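Local coordinates for protein anthranilate-CoA ligase (Stigmatella aurantiaca, PDB 4WV3) that belongs to the ANL superfamily of AMP-binding enzymes and, in this model, holds 5'-O-[(S)-[(2-aminobenzoyl)oxy](hydroxy)phosphoryl]adenosine in its pocket, at residues Leu252-Ser256 against His282-Leu287; Arg211-Leu215 against Gly225-Ile229. Residue numbers count along the deposited sequence, not the author numbering.

Contact 1. Residues Leu252-Ser256 against His282-Leu287; sequences LSTIS and HDLSSL
A loop is laid along one side of a helix. Leu252-Ser256 is regular alpha-helix, with Ser256 N hydrogen-bonded to Leu252 O at 3.2 Å. Leu252 and Ile255, both mt rotamers, point toward the loop. The loop starts extended: CA atoms of Leu252 and His282 lie 6.2 Å apart, those of Ser256 and Asp283 5.1 Å. His282 (chi1 m, chi2 -90°) turns a ring face to Leu252. Leu252 CB sits 3.8 Å from the His282 ring centroid, a CH-pi contact. Asp283 O then accepts a hydrogen bond from Ser256 OG at 3.0 Å, which ties the loop backbone to the helix. With chi1 t, Asp283 OD1 accepts from Ser285 N at 3.2 Å, an Asx turn, and also from Ser285 OG at 2.8 Å. Leu284 begins a type I beta turn that ends at Leu287. Leu284 CG lies 4.0 Å from Ile255 CG2, and Leu284 CD2 lies 4.2 Å from Leu252 CD2. Ser286 OG is hydrogen-bonded to Pro260 O, just beyond the helix. Leu287 CD1 closes the apolar row 3.9 Å from Ile255 CG2. Helix 248-258 packs on the central sheet of the AMP-binding enzyme fold. This loop runs alongside it and ends the beta-alpha-beta crossover from strand 262-265 through helix 267-274 to parallel strand 289-292. Ile255 and Leu287 both touch Phe263 of strand 262-265, and Ile255 also packs on Phe213 of strand 211-214.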
loop_
_atom_site.group_PDB
_atom_site.type_symbol
_atom_site.label_atom_id
_atom_site.label_comp_id
_atom_site.label_asym_id
_atom_site.label_seq_id
_atom_site.Cartn_x
_atom_site.Cartn_y
_atom_site.Cartn_z
ATOM N N LEU A 252 3.430 -16.451 -7.619
ATOM C CA LEU A 252 4.195 -16.648 -8.845
ATOM C C LEU A 252 3.417 -17.470 -9.864
ATOM O O LEU A 252 3.601 -17.316 -11.072
ATOM C CB LEU A 252 5.532 -17.324 -8.538
ATOM C CG LEU A 252 6.477 -16.539 -7.628
ATOM C CD1 LEU A 252 7.752 -17.326 -7.380
ATOM C CD2 LEU A 252 6.790 -15.178 -8.227
ATOM N N SER A 253 2.546 -18.344 -9.370
ATOM C CA SER A 253 1.731 -19.182 -10.238
ATOM C C SER A 253 0.616 -18.365 -10.881
ATOM O O SER A 253 0.229 -18.616 -12.023
ATOM C CB SER A 253 1.143 -20.349 -9.450
ATOM O OG SER A 253 2.158 -21.013 -8.721
ATOM N N THR A 254 0.103 -17.390 -10.137
ATOM C CA THR A 254 -0.900 -16.472 -10.661
ATOM C C THR A 254 -0.305 -15.678 -11.819
ATOM O O THR A 254 -0.968 -15.439 -12.830
ATOM C CB THR A 254 -1.411 -15.513 -9.564
ATOM O OG1 THR A 254 -2.072 -16.269 -8.541
ATOM C CG2 THR A 254 -2.387 -14.501 -10.141
ATOM N N ILE A 255 0.957 -15.288 -11.668
ATOM C CA ILE A 255 1.692 -14.607 -12.727
ATOM C C ILE A 255 1.801 -15.496 -13.965
ATOM O O ILE A 255 1.677 -15.023 -15.095
ATOM C CB ILE A 255 3.105 -14.198 -12.254
ATOM C CG1 ILE A 255 3.009 -13.234 -11.069
ATOM C CG2 ILE A 255 3.897 -13.567 -13.391
ATOM C CD1 ILE A 255 4.351 -12.746 -10.565
ATOM N N SER A 256 2.019 -16.788 -13.746
ATOM C CA SER A 256 2.131 -17.739 -14.846
ATOM C C SER A 256 0.795 -17.962 -15.547
ATOM O O SER A 256 0.727 -17.990 -16.776
ATOM C CB SER A 256 2.689 -19.075 -14.350
ATOM O OG SER A 256 4.039 -18.944 -13.944
ATOM N N HIS A 282 8.738 -21.017 -12.163
ATOM C CA HIS A 282 7.521 -20.343 -12.598
ATOM C C HIS A 282 7.814 -19.437 -13.789
ATOM O O HIS A 282 8.840 -18.756 -13.823
ATOM C CB HIS A 282 6.923 -19.523 -11.455
ATOM C CG HIS A 282 6.747 -20.294 -10.185
ATOM N ND1 HIS A 282 5.593 -20.987 -9.889
ATOM C CD2 HIS A 282 7.577 -20.477 -9.131
ATOM C CE1 HIS A 282 5.720 -21.565 -8.707
ATOM N NE2 HIS A 282 6.915 -21.272 -8.227
ATOM N N ASP A 283 6.913 -19.433 -14.764
ATOM C CA ASP A 283 7.078 -18.600 -15.949
ATOM C C ASP A 283 6.659 -17.160 -15.670
ATOM O O ASP A 283 5.478 -16.870 -15.481
ATOM C CB ASP A 283 6.281 -19.170 -17.124
ATOM C CG ASP A 283 6.446 -18.353 -18.389
ATOM O OD1 ASP A 283 7.499 -17.700 -18.545
ATOM O OD2 ASP A 283 5.523 -18.367 -19.231
ATOM N N LEU A 284 7.640 -16.263 -15.646
ATOM C CA LEU A 284 7.396 -14.850 -15.367
ATOM C C LEU A 284 7.716 -13.988 -16.585
ATOM O O LEU A 284 8.034 -12.807 -16.453
ATOM C CB LEU A 284 8.241 -14.390 -14.176
ATOM C CG LEU A 284 7.701 -14.576 -12.754
ATOM C CD1 LEU A 284 7.423 -16.035 -12.433
ATOM C CD2 LEU A 284 8.678 -13.989 -11.749
ATOM N N SER A 285 7.622 -14.582 -17.770
ATOM C CA SER A 285 8.031 -13.912 -19.001
ATOM C C SER A 285 7.083 -12.797 -19.447
ATOM O O SER A 285 7.484 -11.895 -20.182
ATOM C CB SER A 285 8.209 -14.930 -20.131
ATOM O OG SER A 285 6.996 -15.605 -20.409
ATOM N N SER A 286 5.830 -12.862 -19.009
ATOM C CA SER A 286 4.844 -11.854 -19.386
ATOM C C SER A 286 5.163 -10.503 -18.747
ATOM O O SER A 286 4.780 -9.451 -19.264
ATOM C CB SER A 286 3.434 -12.310 -19.007
ATOM O OG SER A 286 3.331 -12.554 -17.617
ATOM N N LEU A 287 5.874 -10.542 -17.624
ATOM C CA LEU A 287 6.279 -9.334 -16.915
ATOM C C LEU A 287 7.225 -8.482 -17.754
ATOM O O LEU A 287 8.205 -8.986 -18.302
ATOM C CB LEU A 287 6.953 -9.705 -15.592
ATOM C CG LEU A 287 6.163 -9.502 -14.299
ATOM C CD1 LEU A 287 4.705 -9.890 -14.475
ATOM C CD2 LEU A 287 6.793 -10.307 -13.171
#

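Contact 2. Residues Arg211-Leu215 against Gly225-Ile229; sequences RTFAL and GGNLI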
loop_
_atom_site.group_PDB
_atom_site.type_symbol
_atom_site.label_atom_id
_atom_site.label_comp_id
_atom_site.label_asym_id
_atom_site.label_seq_id
_atom_site.Cartn_x
_atom_site.Cartn_y
_atom_site.Cartn_z
ATOM N N ARG A 211 -1.328 -5.411 -18.413
ATOM C CA ARG A 211 -2.170 -6.154 -17.486
ATOM C C ARG A 211 -1.504 -6.170 -16.117
ATOM O O ARG A 211 -0.415 -6.719 -15.956
ATOM C CB ARG A 211 -2.395 -7.581 -17.982
ATOM C CG ARG A 211 -3.139 -8.469 -16.997
ATOM C CD ARG A 211 -3.493 -9.800 -17.634
ATOM N NE ARG A 211 -4.321 -9.619 -18.822
ATOM C CZ ARG A 211 -4.677 -10.600 -19.643
ATOM N NH1 ARG A 211 -4.275 -11.842 -19.411
ATOM N NH2 ARG A 211 -5.434 -10.338 -20.699
ATOM N N THR A 212 -2.157 -5.560 -15.135
ATOM C CA THR A 212 -1.564 -5.402 -13.812
ATOM C C THR A 212 -1.895 -6.551 -12.867
ATOM O O THR A 212 -2.927 -7.208 -12.997
ATOM C CB THR A 212 -2.009 -4.084 -13.148
ATOM O OG1 THR A 212 -3.438 -4.056 -13.047
ATOM C CG2 THR A 212 -1.533 -2.887 -13.957
ATOM N N PHE A 213 -0.998 -6.783 -11.914
ATOM C CA PHE A 213 -1.235 -7.733 -10.837
ATOM C C PHE A 213 -0.468 -7.303 -9.595
ATOM O O PHE A 213 0.762 -7.277 -9.588
ATOM C CB PHE A 213 -0.833 -9.151 -11.251
ATOM C CG PHE A 213 -0.809 -10.130 -10.110
ATOM C CD1 PHE A 213 -1.901 -10.262 -9.267
ATOM C CD2 PHE A 213 0.304 -10.926 -9.887
ATOM C CE1 PHE A 213 -1.881 -11.162 -8.216
ATOM C CE2 PHE A 213 0.329 -11.830 -8.839
ATOM C CZ PHE A 213 -0.764 -11.948 -8.003
ATOM N N ALA A 214 -1.206 -6.957 -8.547
ATOM C CA ALA A 214 -0.599 -6.522 -7.298
ATOM C C ALA A 214 -0.882 -7.513 -6.182
ATOM O O ALA A 214 -2.019 -7.950 -6.002
ATOM C CB ALA A 214 -1.106 -5.146 -6.914
ATOM N N LEU A 215 0.157 -7.869 -5.435
ATOM C CA LEU A 215 -0.020 -8.683 -4.245
ATOM C C LEU A 215 -0.687 -7.823 -3.179
ATOM O O LEU A 215 -1.400 -8.327 -2.312
ATOM C CB LEU A 215 1.323 -9.217 -3.748
ATOM C CG LEU A 215 1.263 -10.185 -2.565
ATOM C CD1 LEU A 215 0.305 -11.325 -2.867
ATOM C CD2 LEU A 215 2.647 -10.717 -2.233
ATOM N N GLY A 225 -4.779 1.809 -6.491
ATOM C CA GLY A 225 -4.375 2.536 -7.677
ATOM C C GLY A 225 -3.708 1.631 -8.694
ATOM O O GLY A 225 -4.187 1.486 -9.818
ATOM N N GLY A 226 -2.609 1.006 -8.286
ATOM C CA GLY A 226 -1.793 0.206 -9.182
ATOM C C GLY A 226 -2.478 -0.973 -9.848
ATOM O O GLY A 226 -2.125 -1.341 -10.967
ATOM N N ASN A 227 -3.459 -1.566 -9.173
ATOM C CA ASN A 227 -4.089 -2.785 -9.674
ATOM C C ASN A 227 -5.573 -2.622 -10.000
ATOM O O ASN A 227 -6.305 -3.607 -10.087
ATOM C CB ASN A 227 -3.897 -3.927 -8.672
ATOM C CG ASN A 227 -3.988 -5.302 -9.319
ATOM O OD1 ASN A 227 -3.827 -5.445 -10.531
ATOM N ND2 ASN A 227 -4.242 -6.321 -8.506
ATOM N N LEU A 228 -6.011 -1.383 -10.195
ATOM C CA LEU A 228 -7.408 -1.124 -10.523
ATOM C C LEU A 228 -7.612 0.247 -11.158
ATOM O O LEU A 228 -7.944 0.353 -12.339
ATOM C CB LEU A 228 -8.283 -1.258 -9.274
ATOM C CG LEU A 228 -9.651 -1.912 -9.470
ATOM C CD1 LEU A 228 -10.513 -1.741 -8.229
ATOM C CD2 LEU A 228 -10.350 -1.342 -10.696
ATOM N N ILE A 229 -7.417 1.294 -10.365
ATOM C CA ILE A 229 -7.645 2.660 -10.821
ATOM C C ILE A 229 -6.717 3.048 -11.968
ATOM O O ILE A 229 -7.162 3.590 -12.980
ATOM C CB ILE A 229 -7.478 3.669 -9.669
ATOM C CG1 ILE A 229 -8.385 3.290 -8.497
ATOM C CG2 ILE A 229 -7.776 5.082 -10.147
ATOM C CD1 ILE A 229 -9.853 3.211 -8.862
#
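This contact belongs to a beta-alpha-beta unit: strand 211-214, helix 221-234 and parallel strand 237-239. The strand and helix axes approach to 7.2 Å, with 131° between their N-to-C directions. Asn227 is the residue most buried by the contact. It lies where the helix widens into a pi-type turn, and its side chain reaches the strand between Thr212 and Ala214. Its CB also packs against Ala214 CB at 3.5 Å. Thr212 and Ala214 point toward the helix, as alternate strand residues do, while Phe213 points away to the other side of the sheet. There it meets helix 248-258. Within the sheet the Thr212 backbone hydrogen-bonds with Ser237 and Val239 of strand 237-239. Gly226 meets the strand through its backbone. The methyl group of Thr212 rests on that backbone, with Thr212 CG2 3.4 Å from Gly226 O.

Overall arrangement
The two contacts lie on opposite faces of strand 211-214, with centres 15 Å apart. Contact 2 joins the strand to helix 221-234. Contact 1 includes part of helix 248-258, which packs on the other face. Phe213 links them: its CZ is 3.7 Å from Thr254 CG2, and its CD2 is 3.7 Å from Ile255 CG1. Both segments of contact 2 come before those of contact 1 in the sequence. Contact 2 is buried: its centre is about 11 Å, and that of contact 1 about 22 Å, from the centre of the chain. Contact 2 is also near the pocket, with Gly226 about 8 Å from the bound 5'-O-[(S)-[(2-aminobenzoyl)oxy](hydroxy)phosphoryl]adenosine.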